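Local coordinates for glutathione S-transferase family protein (Populus trichocarpa, PDB 5F06), which probably catalyses the conjugation of glutathione to electrophilic substrates, as a Phi-class glutathione transferase that takes part in detoxification, at residues 15-18 against 19-22; 162-165 against 166-169; 174-178 against 179-183. All coordinates share one frame; numbering follows the deposited sequence. Where two conformers were deposited one is given.

Interaction 1 (15-18 against 19-22); sequences RVLT and CLHE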
loop_
_atom_site.group_PDB
_atom_site.type_symbol
_atom_site.label_atom_id
_atom_site.label_comp_id
_atom_site.label_asym_id
_atom_site.label_seq_id
_atom_site.Cartn_x
_atom_site.Cartn_y
_atom_site.Cartn_z
ATOM N N ARG A 15 -1.524 14.514 3.595
ATOM C CA ARG A 15 -2.156 13.646 2.609
ATOM C C ARG A 15 -3.664 13.586 2.854
ATOM O O ARG A 15 -4.456 13.617 1.911
ATOM C CB ARG A 15 -1.546 12.241 2.649
ATOM C CG ARG A 15 -1.966 11.366 1.482
ATOM C CD ARG A 15 -1.190 10.056 1.404
ATOM N NE ARG A 15 0.236 10.267 1.144
ATOM C CZ ARG A 15 1.214 10.088 2.032
ATOM N NH1 ARG A 15 0.958 9.673 3.269
ATOM N NH2 ARG A 15 2.468 10.319 1.672
ATOM N N VAL A 16 -4.060 13.518 4.122
ATOM C CA VAL A 16 -5.479 13.510 4.465
ATOM C C VAL A 16 -6.087 14.899 4.280
ATOM O O VAL A 16 -7.179 15.042 3.715
ATOM C CB VAL A 16 -5.708 13.036 5.918
ATOM C CG1 VAL A 16 -7.196 13.021 6.254
ATOM C CG2 VAL A 16 -5.108 11.661 6.134
ATOM N N LEU A 17 -5.380 15.924 4.748
ATOM C CA LEU A 17 -5.901 17.282 4.686
ATOM C C LEU A 17 -6.303 17.672 3.267
ATOM O O LEU A 17 -7.372 18.242 3.059
ATOM C CB LEU A 17 -4.877 18.275 5.231
ATOM C CG LEU A 17 -4.697 18.261 6.750
ATOM C CD1 LEU A 17 -3.544 19.148 7.149
ATOM C CD2 LEU A 17 -5.974 18.709 7.452
ATOM N N THR A 18 -5.464 17.357 2.285
ATOM C CA THR A 18 -5.774 17.734 0.914
ATOM C C THR A 18 -6.993 16.955 0.418
ATOM O O THR A 18 -7.825 17.497 -0.316
ATOM C CB THR A 18 -4.568 17.518 -0.034
ATOM O OG1 THR A 18 -4.904 17.970 -1.353
ATOM C CG2 THR A 18 -4.157 16.059 -0.085
ATOM N N CYS A 19 -7.119 15.697 0.838
ATOM C CA CYS A 19 -8.291 14.899 0.487
ATOM C C CYS A 19 -9.564 15.515 1.074
ATOM O O CYS A 19 -10.575 15.645 0.380
ATOM C CB CYS A 19 -8.137 13.455 0.972
ATOM S SG CYS A 19 -9.575 12.392 0.605
ATOM N N LEU A 20 -9.509 15.900 2.346
ATOM C CA LEU A 20 -10.643 16.557 2.995
ATOM C C LEU A 20 -11.081 17.812 2.229
ATOM O O LEU A 20 -12.278 18.049 2.061
ATOM C CB LEU A 20 -10.297 16.911 4.445
ATOM C CG LEU A 20 -10.211 15.722 5.409
ATOM C CD1 LEU A 20 -9.429 16.075 6.670
ATOM C CD2 LEU A 20 -11.606 15.242 5.775
ATOM N N HIS A 21 -10.124 18.605 1.753
ATOM C CA HIS A 21 -10.449 19.829 1.018
ATOM C C HIS A 21 -11.001 19.541 -0.372
ATOM O O HIS A 21 -11.919 20.230 -0.829
ATOM C CB HIS A 21 -9.218 20.735 0.903
ATOM C CG HIS A 21 -8.779 21.315 2.209
ATOM N ND1 HIS A 21 -9.654 21.927 3.080
ATOM C CD2 HIS A 21 -7.558 21.385 2.789
ATOM C CE1 HIS A 21 -8.991 22.347 4.143
ATOM N NE2 HIS A 21 -7.717 22.030 3.991
ATOM N N GLU A 22 -10.437 18.546 -1.054
ATOM C CA GLU A 22 -10.963 18.128 -2.349
ATOM C C GLU A 22 -12.442 17.779 -2.226
ATOM O O GLU A 22 -13.229 18.044 -3.134
ATOM C CB GLU A 22 -10.186 16.928 -2.897
ATOM C CG GLU A 22 -8.766 17.241 -3.349
ATOM C CD GLU A 22 -8.706 18.010 -4.661
ATOM O OE1 GLU A 22 -9.764 18.251 -5.276
ATOM O OE2 GLU A 22 -7.587 18.371 -5.079
#

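Interaction 2 (162-165 against 166-169); sequences YSLA and DLHH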
loop_
_atom_site.group_PDB
_atom_site.type_symbol
_atom_site.label_atom_id
_atom_site.label_comp_id
_atom_site.label_asym_id
_atom_site.label_seq_id
_atom_site.Cartn_x
_atom_site.Cartn_y
_atom_site.Cartn_z
ATOM N N TYR A 162 -7.875 13.861 -12.751
ATOM C CA TYR A 162 -7.234 13.844 -11.444
ATOM C C TYR A 162 -7.920 12.794 -10.573
ATOM O O TYR A 162 -9.139 12.632 -10.641
ATOM C CB TYR A 162 -7.311 15.224 -10.800
ATOM C CG TYR A 162 -6.605 15.345 -9.469
ATOM C CD1 TYR A 162 -5.219 15.355 -9.394
ATOM C CD2 TYR A 162 -7.325 15.474 -8.290
ATOM C CE1 TYR A 162 -4.572 15.480 -8.184
ATOM C CE2 TYR A 162 -6.685 15.598 -7.071
ATOM C CZ TYR A 162 -5.311 15.602 -7.023
ATOM O OH TYR A 162 -4.677 15.730 -5.808
ATOM N N SER A 163 -7.142 12.070 -9.772
ATOM C CA SER A 163 -7.711 11.059 -8.884
ATOM C C SER A 163 -6.926 10.904 -7.583
ATOM O O SER A 163 -5.913 11.569 -7.367
ATOM C CB SER A 163 -7.778 9.709 -9.596
ATOM O OG SER A 163 -6.531 9.041 -9.531
ATOM N N LEU A 164 -7.413 10.016 -6.725
ATOM C CA LEU A 164 -6.760 9.715 -5.456
ATOM C C LEU A 164 -5.321 9.242 -5.669
ATOM O O LEU A 164 -4.455 9.466 -4.822
ATOM C CB LEU A 164 -7.557 8.654 -4.695
ATOM C CG LEU A 164 -7.113 8.393 -3.256
ATOM C CD1 LEU A 164 -7.396 9.600 -2.367
ATOM C CD2 LEU A 164 -7.805 7.147 -2.723
ATOM N N ALA A 165 -5.075 8.592 -6.805
ATOM C CA ALA A 165 -3.738 8.121 -7.155
ATOM C C ALA A 165 -2.737 9.270 -7.185
ATOM O O ALA A 165 -1.678 9.189 -6.566
ATOM C CB ALA A 165 -3.760 7.401 -8.502
ATOM N N ASP A 166 -3.071 10.337 -7.906
ATOM C CA ASP A 166 -2.197 11.503 -7.975
ATOM C C ASP A 166 -2.064 12.158 -6.604
ATOM O O ASP A 166 -0.960 12.486 -6.165
ATOM C CB ASP A 166 -2.731 12.517 -8.985
ATOM C CG ASP A 166 -3.115 11.879 -10.300
ATOM O OD1 ASP A 166 -2.225 11.683 -11.158
ATOM O OD2 ASP A 166 -4.316 11.572 -10.468
ATOM N N LEU A 167 -3.201 12.338 -5.939
ATOM C CA LEU A 167 -3.260 13.016 -4.649
ATOM C C LEU A 167 -2.267 12.445 -3.643
ATOM O O LEU A 167 -1.588 13.196 -2.931
ATOM C CB LEU A 167 -4.680 12.933 -4.078
ATOM C CG LEU A 167 -4.929 13.681 -2.763
ATOM C CD1 LEU A 167 -6.356 14.201 -2.710
ATOM C CD2 LEU A 167 -4.640 12.814 -1.534
ATOM N N HIS A 168 -2.176 11.121 -3.581
ATOM C CA HIS A 168 -1.322 10.484 -2.589
ATOM C C HIS A 168 0.149 10.856 -2.757
ATOM O O HIS A 168 0.926 10.717 -1.817
ATOM C CB HIS A 168 -1.486 8.963 -2.633
ATOM C CG HIS A 168 -2.744 8.483 -1.990
ATOM N ND1 HIS A 168 -3.157 7.170 -2.047
ATOM C CD2 HIS A 168 -3.684 9.143 -1.269
ATOM C CE1 HIS A 168 -4.299 7.041 -1.392
ATOM N NE2 HIS A 168 -4.640 8.222 -0.911
ATOM N N HIS A 169 0.517 11.350 -3.939
ATOM C CA HIS A 169 1.907 11.725 -4.238
ATOM C C HIS A 169 2.295 13.114 -3.735
ATOM O O HIS A 169 3.475 13.462 -3.702
ATOM C CB HIS A 169 2.159 11.698 -5.747
ATOM C CG HIS A 169 2.133 10.332 -6.351
ATOM N ND1 HIS A 169 0.963 9.657 -6.619
ATOM C CD2 HIS A 169 3.137 9.521 -6.759
ATOM C CE1 HIS A 169 1.245 8.486 -7.158
ATOM N NE2 HIS A 169 2.558 8.379 -7.257
HETATM O O HOH W 1 -5.429 10.035 -12.067
#

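Interaction 3 (174-178 against 179-183); sequences YYLMK and TPAAS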
loop_
_atom_site.group_PDB
_atom_site.type_symbol
_atom_site.label_atom_id
_atom_site.label_comp_id
_atom_site.label_asym_id
_atom_site.label_seq_id
_atom_site.Cartn_x
_atom_site.Cartn_y
_atom_site.Cartn_z
ATOM N N TYR A 174 6.180 17.227 -2.423
ATOM C CA TYR A 174 6.281 18.640 -2.075
ATOM C C TYR A 174 7.596 18.917 -1.351
ATOM O O TYR A 174 8.278 19.908 -1.631
ATOM C CB TYR A 174 5.099 19.086 -1.207
ATOM C CG TYR A 174 5.121 20.569 -0.924
ATOM C CD1 TYR A 174 4.880 21.484 -1.939
ATOM C CD2 TYR A 174 5.403 21.055 0.343
ATOM C CE1 TYR A 174 4.908 22.834 -1.702
ATOM C CE2 TYR A 174 5.434 22.414 0.590
ATOM C CZ TYR A 174 5.184 23.297 -0.436
ATOM O OH TYR A 174 5.213 24.654 -0.208
ATOM N N TYR A 175 7.965 18.030 -0.436
ATOM C CA TYR A 175 9.201 18.206 0.312
ATOM C C TYR A 175 10.427 17.852 -0.526
ATOM O O TYR A 175 11.472 18.494 -0.396
ATOM C CB TYR A 175 9.171 17.371 1.590
ATOM C CG TYR A 175 8.424 18.016 2.747
ATOM C CD1 TYR A 175 8.386 19.400 2.902
ATOM C CD2 TYR A 175 7.773 17.241 3.694
ATOM C CE1 TYR A 175 7.715 19.987 3.955
ATOM C CE2 TYR A 175 7.098 17.826 4.756
ATOM C CZ TYR A 175 7.077 19.198 4.879
ATOM O OH TYR A 175 6.417 19.795 5.929
ATOM N N LEU A 176 10.306 16.842 -1.387
ATOM C CA LEU A 176 11.391 16.489 -2.299
ATOM C C LEU A 176 11.791 17.700 -3.141
ATOM O O LEU A 176 12.976 17.951 -3.370
ATOM C CB LEU A 176 10.980 15.329 -3.209
ATOM C CG LEU A 176 12.003 14.872 -4.256
ATOM C CD1 LEU A 176 12.814 13.697 -3.749
ATOM C CD2 LEU A 176 11.320 14.524 -5.568
ATOM N N MET A 177 10.799 18.464 -3.584
ATOM C CA MET A 177 11.057 19.581 -4.487
ATOM C C MET A 177 11.784 20.728 -3.789
ATOM O O MET A 177 12.241 21.665 -4.444
ATOM C CB MET A 177 9.748 20.079 -5.101
ATOM C CG MET A 177 9.086 19.060 -6.028
ATOM S SD MET A 177 10.165 18.456 -7.340
ATOM C CE MET A 177 10.249 19.906 -8.383
ATOM N N LYS A 178 11.896 20.649 -2.468
ATOM C CA LYS A 178 12.657 21.633 -1.702
ATOM C C LYS A 178 14.138 21.262 -1.628
ATOM O O LYS A 178 14.962 22.069 -1.198
ATOM C CB LYS A 178 12.095 21.763 -0.284
ATOM C CG LYS A 178 10.648 22.219 -0.216
ATOM C CD LYS A 178 10.197 22.350 1.228
ATOM C CE LYS A 178 8.799 22.933 1.329
ATOM N NZ LYS A 178 8.752 24.361 0.902
ATOM N N THR A 179 14.462 20.039 -2.040
ATOM C CA THR A 179 15.820 19.510 -1.937
ATOM C C THR A 179 16.493 19.437 -3.310
ATOM O O THR A 179 15.839 19.634 -4.337
ATOM C CB THR A 179 15.829 18.096 -1.302
ATOM O OG1 THR A 179 15.450 17.118 -2.280
ATOM C CG2 THR A 179 14.886 18.018 -0.103
ATOM N N PRO A 180 17.803 19.145 -3.338
ATOM C CA PRO A 180 18.479 18.963 -4.629
ATOM C C PRO A 180 17.893 17.808 -5.443
ATOM O O PRO A 180 18.022 17.793 -6.669
ATOM C CB PRO A 180 19.927 18.665 -4.229
ATOM C CG PRO A 180 20.086 19.287 -2.889
ATOM C CD PRO A 180 18.757 19.112 -2.213
ATOM N N ALA A 181 17.260 16.858 -4.760
ATOM C CA ALA A 181 16.660 15.703 -5.421
ATOM C C ALA A 181 15.459 16.101 -6.279
ATOM O O ALA A 181 14.915 15.278 -7.007
ATOM C CB ALA A 181 16.251 14.656 -4.392
ATOM N N ALA A 182 15.048 17.363 -6.193
ATOM C CA ALA A 182 14.021 17.905 -7.083
ATOM C C ALA A 182 14.355 17.652 -8.557
ATOM O O ALA A 182 13.465 17.641 -9.407
ATOM C CB ALA A 182 13.856 19.392 -6.841
ATOM N N SER A 183 15.639 17.453 -8.849
ATOM C CA SER A 183 16.106 17.261 -10.220
ATOM C C SER A 183 15.455 16.071 -10.932
ATOM O O SER A 183 15.286 16.104 -12.153
ATOM C CB SER A 183 17.627 17.091 -10.236
ATOM O OG SER A 183 18.043 16.015 -9.409
#

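Interaction 1 (15-18 against 19-22)
Cys19 begins a turn of helix 11-22 that packs back on Val16. This helix is the crossover of the beta-alpha-beta unit formed with strands 2-6 and 28-31, in the thioredoxin-like N-terminal domain. The CB of Cys19 lies 3.3 Å from Val16 O. Its SG is anti to the backbone N (chi1 179°), and the side chain reaches Thr70 of helix 66-76 and Leu84 of a loop.

Leu20 comes next. Its N gives a hydrogen bond of 2.8 Å to Val16 O. The two side chains run side by side and point the same way, with Leu20 CD1 3.8 Å from Val16 CG1. A looser apolar contact of 4.4 Å joins the same CD1 to Leu17 CD2. Val16 and Leu20 both rest on Leu4 of strand 2-6 and on Ile73 of helix 66-76. They form the greasy side of the helix, buried between sheet and neighbouring helix.

His21 bonds through its N to Leu17 O (3.1 Å). Its ring stays close to the same carbonyl, with CD2 3.2 Å from Leu17 O, and meets it obliquely. CG lies anti to the carbonyl carbon (chi1 -68°), which swings the ring back along the helix. The ring of Phe27 and the side chains of Lys206 and Val207 also pack on it.

Glu22 closes the segment. Its carboxylate forms a salt bridge with Arg201, so the buried charge has a partner of opposite sign. One helix turn earlier than Cys19, Arg15 points elsewhere. Its guanidinium binds Ser66 and lies beside the bound glutathione. The last bond here runs from Glu22 N to Thr18 O (2.9 Å), and Glu22 CG sits 3.2 Å from that same oxygen.

Interaction 2 (162-165 against 166-169)
Ser163 and Asp166 form a capping box at the start of helix 164-167. Among the hydrogen bonds, Ser163 N donates to Asp166 OD2 (3.0 Å), which accepts on its anti lone pair, the one facing away from OD1. Ser163 OG sits between the backbone N and the carbonyl carbon (chi1 83°), where it accepts from Ala165 N (3.1 Å). A water takes a bond from Ser163 OG and gives one to Asp166 OD2. Asp166 OD1 is held from outside, by Trp194 NE1 and Leu157 N. The carboxylate is thus gripped at both oxygens, which would tend to keep it ionised.

Further on, His169 turns back to Ala165. Its ND1 donates to Ala165 O at 2.7 Å. The acceptor lies almost in the ring plane, but the bond is bent, with an N-H...O angle of 132°. Tyr147 OH binds NE2 of the same ring. The backbone bonds Leu167 N to Ser163 O and His168 N to Leu164 O complete the first turn.

One contact is apolar. Tyr162 precedes the cap and Leu167 lies in the first turn. They meet as a hydrophobic staple, with Tyr162 CZ 4.0 Å from Leu167 CB. Capping box and staple together are a well-known feature of this helix in glutathione transferases.

The His168 ring is packed by both the side chain and the carbonyl of Leu164. Leu164 CD1 is 3.4 Å from His168 NE2, a nitrogen bonded to Thr70 OG1. Leu164 O lies over one ring face, toward its rim.

The turn is buried among several helices. Tyr162 and Leu167 pack on Glu22 of helix 11-22, Leu164 and His168 touch helix 66-76, and Ala165, His168 and His169 lie against helix 90-120.

Interaction 3 (174-178 against 179-183)
A type I beta turn from Leu176 to Thr179 follows on from helix 170-176, closed by a hydrogen bond from Thr179 N to Leu176 O (2.9 Å). The same carbonyl takes a second bond, from Thr179 OG1 at 2.8 Å. The hydroxyl lies in the carbonyl plane on a lone pair, while the amide comes from above that plane. Thr179 chi1 of 79° sets OG1 between the backbone N and the carbonyl carbon, where it faces Leu176 O. OG1 also accepts a weak bond from Ala181 N (3.1 Å). One hydroxyl thus ties Leu176 O to the backbone of the following turn, the second bond being weak.

Apolar side chains also meet across the turn. Leu176 CD1 meets Ala181 CB at 3.6 Å. Met177 is bent at chi2 and chi3, and its SD comes within 3.8 Å of Ala182 CB. Thr179 CG2 touches Tyr175 O. Leu176 and Ala181 also pack on Ile114 of helix 90-120, and Tyr175 OH bonds Met9 O and Met211 O. The turn is a tight helix-to-helix connection, joining helices 170-176 and 183-186 in the all-helical C-terminal domain of the glutathione transferase fold.

How the interactions relate
Interactions 1 and 2 are buried and touch across the domain interface. Helix 11-22 belongs to the thioredoxin-like domain and helix 164-167 to the helical one. Arg15 NE probably bonds His168 O, and Leu167 CD2 packs on Arg15 O. Interaction 1 relies on regular helix bonds and apolar packing. Interaction 2 adds a polar cap and histidine bonds at a helix start. Interaction 3 is only partly buried and lies at a turn after helix 170-176, where a threonine hydroxyl and amide share one carbonyl. Helix 170-176 follows helix 164-167 in the chain, but interactions 2 and 3 do not touch; their centres are about 19 Å apart.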